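Local coordinates for HIT domain-containing protein (Leishmania major, PDB 3KSV) that is of unknown function but, as a zinc-binding member of the histidine triad (HIT) family, probably hydrolyses nucleoside phosphoramidates, as HINT relatives do, at residues Val28-Ala36 with Asp66-Leu74; Met38-Gly46 with His110-Leu121. All coordinates share one frame; numbering follows the deposited sequence.

Overall arrangement
Both contacts rest on the antiparallel sheet of the HIT fold and both reach the second subunit, yet their centres lie 21 Å apart. Interaction 1 sets helix 64-82 against the edge hairpin, and interaction 2 holds the loop after strand 34-38 to strand 109-114 and the turn beyond. They meet where Leu74 CD1 lies 3.9 Å from Ile111 CG1 and where Val28 CG2 packs on Met38 SD. Interaction 2 is nearer the predicted active site: the side chain of His110, in the histidine triad motif, is about 4 Å from that of His108, against about 9 Å for Val70 of interaction 1. The zinc ion is about 11 Å from the Leu35 side chain and about 14 Å from that of His110.

Interaction 1. Residues Val28-Ala36 with Asp66-Leu74; sequences VAETSKALA and DAADVGVLL
Leu73 of helix 64-82 spreads its two methyl branches against the face of the edge hairpin of strands 27-30 and 34-38, so that helix and antiparallel sheet pack as layers of the HIT fold. The axes of helix 66-74 and strand 34-36 run nearly parallel, at 23° and 8.6 Å apart. Within the hairpin, a classic bulge sets two residues, Val28 and Ala29, opposite the single Ala36.

In the apolar part, Ala29 and Ala34 pack on the two methyls of Leu73. With CG anti to the backbone N (chi1 -171°), Leu73 carries CD1 to 3.9 Å from Ala29 CB and CD2 to 3.7 Å from Ala34 CB. Val70 CG2 touches Ala34 CB at 4.0 Å, and its side chain continues onto Val50, Pro52 and Phe109. Elsewhere on the helix, Ala68 and Val72 pack against Val72 and Ala68 of the second subunit.

Hydrogen bonds gather at the hairpin turn. Lys33 N donates to Asp69 OD2 at 3.0 Å, approaching from 48° out of the carboxylate plane. The Thr31 and Asp69 side chains approach each other from opposite directions, and Thr31 OG1 also donates to Asp69 OD2, although the modelled 2.4 Å is doubtfully short. The same hydroxyl receives a weak bond from Ala34 N.

Electrostatic contact is looser. Lys33 bends at chi2 and lays its CD against Asp66 OD2, while its NZ makes a long salt bridge to that oxygen at 3.9 Å. Glu54 OE1 is also close to Asp66 OD2, a like charge that might raise the pKa of one of the two carboxylates.

A water bridges the segments by hydrogen bonds, donating to Lys33 O at 2.7 Å and to Asp66 OD2.

Interaction 2. Residues Met38-Gly46 with His110-Leu121; sequences MDINPLSRG and HIIPKTDEKTGL
Ser44 and Pro113, with Leu43 and Gly120, join the irregular loop 38-46 to strand 109-114 and its following turn, beside the histidine triad of this HIT protein. Two hydrogen bonds, both accepted by backbone carbonyls, cross the contact. Ser44 holds OG between its backbone N and carbonyl carbon (chi1 59°), from where the hydroxyl donates to Pro113 O at 2.7 Å, little tilted from the carbonyl plane. Gly120 N reaches Leu43 O at 3.2 Å, from 55° out of the plane of that carbonyl.

Van der Waals packing fills in around these bonds. Ile112 CG2 touches Ser44 OG at 3.4 Å and Leu43 CB at 4.0 Å. Farther along, Leu43 CD1 meets Leu121 CD1, also at 4.0 Å. Pro113 CG also lies against Arg45 O at 3.2 Å.

Asp39 adds a polar but not hydrogen-bonded contact at the triad. Its OD2 stands at the edge of the His110 ring, 3.8 Å from His110 ND1, with carboxylate and ring planes 21° apart; ND1 itself is hydrogen-bonded to His47 NE2. Asp39 OD1 meanwhile accepts from Asn41 N in an Asx turn, which helps to orient the carboxylate.

Chemically, then, neutral hydrogen bonds and apolar surfaces hold the loop to the strand, while the charge of Arg45 is spent outside, in a salt bridge to Asp138 of the second subunit.

Interaction 1. Residues Val28-Ala36 with Asp66-Leu74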
loop_
_atom_site.group_PDB
_atom_site.type_symbol
_atom_site.label_atom_id
_atom_site.label_comp_id
_atom_site.label_asym_id
_atom_site.label_seq_id
_atom_site.Cartn_x
_atom_site.Cartn_y
_atom_site.Cartn_z
ATOM N N VAL A 28 2.695 18.480 0.807
ATOM C CA VAL A 28 1.768 18.274 -0.339
ATOM C C VAL A 28 0.289 18.191 0.117
ATOM O O VAL A 28 -0.642 18.565 -0.614
ATOM C CB VAL A 28 2.197 17.014 -1.164
ATOM C CG1 VAL A 28 1.093 16.523 -2.086
ATOM C CG2 VAL A 28 3.475 17.318 -1.950
ATOM N N ALA A 29 0.079 17.715 1.335
ATOM C CA ALA A 29 -1.240 17.671 1.943
ATOM C C ALA A 29 -1.061 17.358 3.423
ATOM O O ALA A 29 -0.022 16.827 3.836
ATOM C CB ALA A 29 -2.107 16.630 1.274
ATOM N N GLU A 30 -2.062 17.727 4.214
ATOM C CA GLU A 30 -2.057 17.488 5.648
ATOM C C GLU A 30 -3.496 17.302 6.094
ATOM O O GLU A 30 -4.373 18.044 5.688
ATOM C CB GLU A 30 -1.398 18.648 6.394
ATOM C CG GLU A 30 -1.334 18.448 7.917
ATOM C CD GLU A 30 -0.546 19.530 8.682
ATOM O OE1 GLU A 30 -0.220 20.600 8.106
ATOM O OE2 GLU A 30 -0.267 19.304 9.891
ATOM N N THR A 31 -3.744 16.256 6.872
ATOM C CA THR A 31 -5.067 16.000 7.415
ATOM C C THR A 31 -4.860 15.925 8.909
ATOM O O THR A 31 -3.743 16.129 9.389
ATOM C CB THR A 31 -5.698 14.688 6.836
ATOM O OG1 THR A 31 -4.902 13.561 7.197
ATOM C CG2 THR A 31 -5.785 14.748 5.313
ATOM N N SER A 32 -5.912 15.631 9.661
ATOM C CA SER A 32 -5.759 15.534 11.109
ATOM C C SER A 32 -4.710 14.485 11.516
ATOM O O SER A 32 -3.891 14.738 12.402
ATOM C CB SER A 32 -7.099 15.227 11.764
ATOM O OG SER A 32 -7.770 14.207 11.051
ATOM N N LYS A 33 -4.702 13.330 10.856
ATOM C CA LYS A 33 -3.878 12.201 11.310
ATOM C C LYS A 33 -2.717 11.828 10.394
ATOM O O LYS A 33 -1.943 10.940 10.742
ATOM C CB LYS A 33 -4.772 10.971 11.552
ATOM C CG LYS A 33 -5.664 11.071 12.787
ATOM C CD LYS A 33 -4.834 10.898 14.060
ATOM C CE LYS A 33 -5.677 10.977 15.334
ATOM N NZ LYS A 33 -4.910 10.480 16.538
ATOM N N ALA A 34 -2.568 12.524 9.260
ATOM C CA ALA A 34 -1.629 12.126 8.201
ATOM C C ALA A 34 -0.989 13.317 7.466
ATOM O O ALA A 34 -1.518 14.413 7.480
ATOM C CB ALA A 34 -2.335 11.188 7.192
ATOM N N LEU A 35 0.151 13.070 6.827
ATOM C CA LEU A 35 0.852 14.062 6.035
ATOM C C LEU A 35 1.346 13.451 4.702
ATOM O O LEU A 35 1.680 12.264 4.644
ATOM C CB LEU A 35 2.041 14.587 6.858
ATOM C CG LEU A 35 2.534 15.999 6.596
ATOM C CD1 LEU A 35 1.733 16.976 7.462
ATOM C CD2 LEU A 35 4.070 16.109 6.847
ATOM N N ALA A 36 1.404 14.263 3.646
ATOM C CA ALA A 36 2.030 13.887 2.385
ATOM C C ALA A 36 3.111 14.886 1.962
ATOM O O ALA A 36 2.983 16.106 2.178
ATOM C CB ALA A 36 0.972 13.747 1.293
ATOM N N ASP A 66 -6.470 6.275 12.561
ATOM C CA ASP A 66 -5.310 6.713 11.771
ATOM C C ASP A 66 -5.225 5.947 10.453
ATOM O O ASP A 66 -4.753 6.466 9.443
ATOM C CB ASP A 66 -4.019 6.464 12.545
ATOM C CG ASP A 66 -4.005 7.136 13.922
ATOM O OD1 ASP A 66 -4.829 6.763 14.793
ATOM O OD2 ASP A 66 -3.149 8.014 14.138
ATOM N N ALA A 67 -5.667 4.697 10.488
ATOM C CA ALA A 67 -5.696 3.864 9.297
ATOM C C ALA A 67 -6.743 4.372 8.312
ATOM O O ALA A 67 -6.480 4.431 7.103
ATOM C CB ALA A 67 -5.937 2.431 9.666
ATOM N N ALA A 68 -7.910 4.773 8.816
ATOM C CA ALA A 68 -8.952 5.333 7.944
ATOM C C ALA A 68 -8.476 6.607 7.256
ATOM O O ALA A 68 -8.630 6.753 6.042
ATOM C CB ALA A 68 -10.234 5.593 8.722
ATOM N N ASP A 69 -7.864 7.502 8.029
ATOM C CA ASP A 69 -7.364 8.776 7.509
ATOM C C ASP A 69 -6.209 8.587 6.514
ATOM O O ASP A 69 -6.122 9.304 5.504
ATOM C CB ASP A 69 -6.930 9.672 8.686
ATOM C CG ASP A 69 -6.853 11.181 8.324
ATOM O OD1 ASP A 69 -7.869 11.802 7.895
ATOM O OD2 ASP A 69 -5.760 11.757 8.515
ATOM N N VAL A 70 -5.308 7.654 6.801
ATOM C CA VAL A 70 -4.199 7.361 5.888
ATOM C C VAL A 70 -4.703 6.713 4.578
ATOM O O VAL A 70 -4.237 7.058 3.487
ATOM C CB VAL A 70 -3.096 6.479 6.527
ATOM C CG1 VAL A 70 -2.093 6.065 5.463
ATOM C CG2 VAL A 70 -2.384 7.214 7.658
ATOM N N GLY A 71 -5.671 5.805 4.676
ATOM C CA GLY A 71 -6.279 5.223 3.469
ATOM C C GLY A 71 -6.896 6.283 2.556
ATOM O O GLY A 71 -6.756 6.226 1.329
ATOM N N VAL A 72 -7.594 7.241 3.156
ATOM C CA VAL A 72 -8.224 8.327 2.426
ATOM C C VAL A 72 -7.177 9.242 1.785
ATOM O O VAL A 72 -7.292 9.549 0.606
ATOM C CB VAL A 72 -9.167 9.161 3.337
ATOM C CG1 VAL A 72 -9.469 10.515 2.717
ATOM C CG2 VAL A 72 -10.451 8.386 3.603
ATOM N N LEU A 73 -6.159 9.658 2.550
ATOM C CA LEU A 73 -5.084 10.464 1.979
ATOM C C LEU A 73 -4.315 9.730 0.886
ATOM O O LEU A 73 -3.904 10.346 -0.093
ATOM C CB LEU A 73 -4.109 10.942 3.050
ATOM C CG LEU A 73 -3.076 11.974 2.571
ATOM C CD1 LEU A 73 -3.685 13.065 1.682
ATOM C CD2 LEU A 73 -2.322 12.585 3.788
ATOM N N LEU A 74 -4.112 8.430 1.050
ATOM C CA LEU A 74 -3.447 7.614 0.016
ATOM C C LEU A 74 -4.217 7.624 -1.322
ATOM O O LEU A 74 -3.634 7.796 -2.402
ATOM C CB LEU A 74 -3.294 6.187 0.518
ATOM C CG LEU A 74 -2.418 5.226 -0.278
ATOM C CD1 LEU A 74 -0.985 5.747 -0.370
ATOM C CD2 LEU A 74 -2.463 3.843 0.396
HETATM O O HOH W 1 -1.474 9.416 12.871
#

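Interaction 2. Residues Met38-Gly46 with His110-Leu121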
loop_
_atom_site.group_PDB
_atom_site.type_symbol
_atom_site.label_atom_id
_atom_site.label_comp_id
_atom_site.label_asym_id
_atom_site.label_seq_id
_atom_site.Cartn_x
_atom_site.Cartn_y
_atom_site.Cartn_z
ATOM N N MET A 38 6.909 15.110 -0.989
ATOM C CA MET A 38 7.710 14.515 -2.052
ATOM C C MET A 38 8.873 13.694 -1.478
ATOM O O MET A 38 9.379 13.981 -0.389
ATOM C CB MET A 38 8.236 15.594 -2.998
ATOM C CG MET A 38 7.157 16.540 -3.596
ATOM S SD MET A 38 5.859 15.708 -4.537
ATOM C CE MET A 38 6.868 14.882 -5.771
ATOM N N ASP A 39 9.295 12.666 -2.208
ATOM C CA ASP A 39 10.473 11.906 -1.818
ATOM C C ASP A 39 11.669 12.609 -2.467
ATOM O O ASP A 39 11.711 12.785 -3.683
ATOM C CB ASP A 39 10.366 10.440 -2.262
ATOM C CG ASP A 39 11.332 9.515 -1.518
ATOM O OD1 ASP A 39 12.467 9.903 -1.272
ATOM O OD2 ASP A 39 10.978 8.357 -1.196
ATOM N N ILE A 40 12.636 13.014 -1.647
ATOM C CA ILE A 40 13.829 13.687 -2.157
ATOM C C ILE A 40 14.880 12.684 -2.653
ATOM O O ILE A 40 15.924 13.093 -3.168
ATOM C CB ILE A 40 14.455 14.655 -1.112
ATOM C CG1 ILE A 40 14.947 13.885 0.112
ATOM C CG2 ILE A 40 13.439 15.726 -0.693
ATOM C CD1 ILE A 40 16.102 14.603 0.848
ATOM N N ASN A 41 14.609 11.385 -2.482
ATOM C CA ASN A 41 15.409 10.312 -3.102
ATOM C C ASN A 41 14.505 9.408 -3.934
ATOM O O ASN A 41 14.337 8.226 -3.602
ATOM C CB ASN A 41 16.101 9.447 -2.039
ATOM C CG ASN A 41 17.155 10.198 -1.257
ATOM O OD1 ASN A 41 17.157 10.164 -0.019
ATOM N ND2 ASN A 41 18.065 10.866 -1.965
ATOM N N PRO A 42 13.900 9.963 -4.999
ATOM C CA PRO A 42 12.862 9.276 -5.765
ATOM C C PRO A 42 13.394 8.177 -6.672
ATOM O O PRO A 42 14.533 8.265 -7.113
ATOM C CB PRO A 42 12.302 10.398 -6.636
ATOM C CG PRO A 42 13.459 11.273 -6.888
ATOM C CD PRO A 42 14.227 11.272 -5.601
ATOM N N LEU A 43 12.557 7.182 -6.980
ATOM C CA LEU A 43 12.858 6.172 -8.000
ATOM C C LEU A 43 12.429 6.636 -9.382
ATOM O O LEU A 43 12.849 6.074 -10.396
ATOM C CB LEU A 43 12.123 4.871 -7.706
ATOM C CG LEU A 43 12.416 4.127 -6.410
ATOM C CD1 LEU A 43 11.622 2.846 -6.449
ATOM C CD2 LEU A 43 13.897 3.861 -6.197
ATOM N N SER A 44 11.563 7.644 -9.400
ATOM C CA SER A 44 11.031 8.219 -10.625
ATOM C C SER A 44 10.539 9.621 -10.292
ATOM O O SER A 44 10.325 9.959 -9.124
ATOM C CB SER A 44 9.880 7.369 -11.146
ATOM O OG SER A 44 8.862 7.287 -10.166
ATOM N N ARG A 45 10.384 10.440 -11.318
ATOM C CA ARG A 45 9.880 11.799 -11.173
ATOM C C ARG A 45 8.429 11.786 -10.651
ATOM O O ARG A 45 7.580 11.095 -11.208
ATOM C CB ARG A 45 9.990 12.500 -12.543
ATOM C CG ARG A 45 9.420 13.899 -12.633
ATOM C CD ARG A 45 10.208 14.921 -11.855
ATOM N NE ARG A 45 9.451 16.172 -11.812
ATOM C CZ ARG A 45 9.445 17.124 -12.754
ATOM N NH1 ARG A 45 10.202 17.041 -13.856
ATOM N NH2 ARG A 45 8.685 18.203 -12.565
ATOM N N GLY A 46 8.164 12.526 -9.567
ATOM C CA GLY A 46 6.819 12.604 -8.948
ATOM C C GLY A 46 6.536 11.606 -7.823
ATOM O O GLY A 46 5.416 11.528 -7.326
ATOM N N HIS A 110 4.923 4.736 -0.113
ATOM C CA HIS A 110 5.468 5.309 -1.327
ATOM C C HIS A 110 4.358 5.250 -2.392
ATOM O O HIS A 110 3.684 4.204 -2.519
ATOM C CB HIS A 110 6.645 4.460 -1.819
ATOM C CG HIS A 110 7.789 4.332 -0.848
ATOM N ND1 HIS A 110 8.899 5.140 -0.902
ATOM C CD2 HIS A 110 8.029 3.429 0.138
ATOM C CE1 HIS A 110 9.757 4.763 0.029
ATOM N NE2 HIS A 110 9.252 3.728 0.678
ATOM N N ILE A 111 4.169 6.348 -3.138
ATOM C CA ILE A 111 3.395 6.326 -4.398
ATOM C C ILE A 111 4.352 6.674 -5.521
ATOM O O ILE A 111 4.798 7.818 -5.617
ATOM C CB ILE A 111 2.156 7.261 -4.414
ATOM C CG1 ILE A 111 1.343 7.171 -3.102
ATOM C CG2 ILE A 111 1.221 6.880 -5.614
ATOM C CD1 ILE A 111 2.017 7.818 -1.894
ATOM N N ILE A 112 4.699 5.676 -6.345
ATOM C CA ILE A 112 5.851 5.768 -7.259
ATOM C C ILE A 112 5.377 5.694 -8.707
ATOM O O ILE A 112 4.925 4.629 -9.137
ATOM C CB ILE A 112 6.871 4.621 -7.029
ATOM C CG1 ILE A 112 7.277 4.489 -5.553
ATOM C CG2 ILE A 112 8.130 4.861 -7.834
ATOM C CD1 ILE A 112 7.793 3.125 -5.200
ATOM N N PRO A 113 5.466 6.818 -9.471
ATOM C CA PRO A 113 5.098 6.824 -10.892
ATOM C C PRO A 113 5.911 5.813 -11.673
ATOM O O PRO A 113 7.111 5.659 -11.417
ATOM C CB PRO A 113 5.461 8.237 -11.352
ATOM C CG PRO A 113 5.350 9.061 -10.097
ATOM C CD PRO A 113 5.775 8.174 -8.985
ATOM N N LYS A 114 5.248 5.108 -12.584
ATOM C CA LYS A 114 5.907 4.153 -13.464
ATOM C C LYS A 114 5.746 4.694 -14.862
ATOM O O LYS A 114 4.770 4.423 -15.572
ATOM C CB LYS A 114 5.307 2.738 -13.342
ATOM C CG LYS A 114 6.102 1.654 -14.101
ATOM C CD LYS A 114 7.450 1.399 -13.417
ATOM C CE LYS A 114 8.230 0.236 -13.982
ATOM N NZ LYS A 114 7.406 -0.987 -14.057
ATOM N N THR A 115 6.722 5.493 -15.242
ATOM C CA THR A 115 6.689 6.185 -16.505
ATOM C C THR A 115 7.257 5.261 -17.571
ATOM O O THR A 115 6.925 5.374 -18.736
ATOM C CB THR A 115 7.417 7.572 -16.401
ATOM O OG1 THR A 115 7.932 7.938 -17.674
ATOM C CG2 THR A 115 8.568 7.580 -15.365
ATOM N N ASP A 116 8.022 4.268 -17.147
ATOM C CA ASP A 116 9.026 3.675 -18.005
ATOM C C ASP A 116 9.323 2.252 -17.576
ATOM O O ASP A 116 9.297 1.952 -16.388
ATOM C CB ASP A 116 10.294 4.507 -17.809
ATOM C CG ASP A 116 11.071 4.683 -19.049
ATOM O OD1 ASP A 116 11.793 3.742 -19.437
ATOM O OD2 ASP A 116 10.989 5.796 -19.614
ATOM N N GLU A 117 9.652 1.387 -18.531
ATOM C CA GLU A 117 10.163 0.054 -18.196
ATOM C C GLU A 117 11.477 0.191 -17.380
ATOM O O GLU A 117 11.727 -0.587 -16.453
ATOM C CB GLU A 117 10.390 -0.801 -19.463
ATOM C CG GLU A 117 9.197 -0.875 -20.450
ATOM C CD GLU A 117 9.370 -1.933 -21.563
ATOM O OE1 GLU A 117 10.260 -1.780 -22.435
ATOM O OE2 GLU A 117 8.588 -2.913 -21.593
ATOM N N LYS A 118 12.283 1.207 -17.701
ATOM C CA LYS A 118 13.604 1.394 -17.098
ATOM C C LYS A 118 13.629 2.195 -15.787
ATOM O O LYS A 118 14.683 2.291 -15.161
ATOM C CB LYS A 118 14.532 2.086 -18.104
ATOM N N THR A 119 12.508 2.782 -15.366
ATOM C CA THR A 119 12.491 3.593 -14.133
ATOM C C THR A 119 11.313 3.202 -13.219
ATOM O O THR A 119 10.524 2.311 -13.557
ATOM C CB THR A 119 12.542 5.145 -14.431
ATOM O OG1 THR A 119 11.231 5.680 -14.653
ATOM C CG2 THR A 119 13.424 5.446 -15.651
ATOM N N GLY A 120 11.221 3.841 -12.053
ATOM C CA GLY A 120 10.173 3.526 -11.077
ATOM C C GLY A 120 10.441 2.215 -10.347
ATOM O O GLY A 120 11.559 1.705 -10.355
ATOM N N LEU A 121 9.414 1.652 -9.728
ATOM C CA LEU A 121 9.601 0.446 -8.932
ATOM C C LEU A 121 9.820 -0.778 -9.820
ATOM O O LEU A 121 9.089 -1.015 -10.779
ATOM C CB LEU A 121 8.417 0.210 -7.990
ATOM C CG LEU A 121 8.580 -0.936 -6.985
ATOM C CD1 LEU A 121 9.659 -0.621 -5.921
ATOM C CD2 LEU A 121 7.231 -1.232 -6.340
#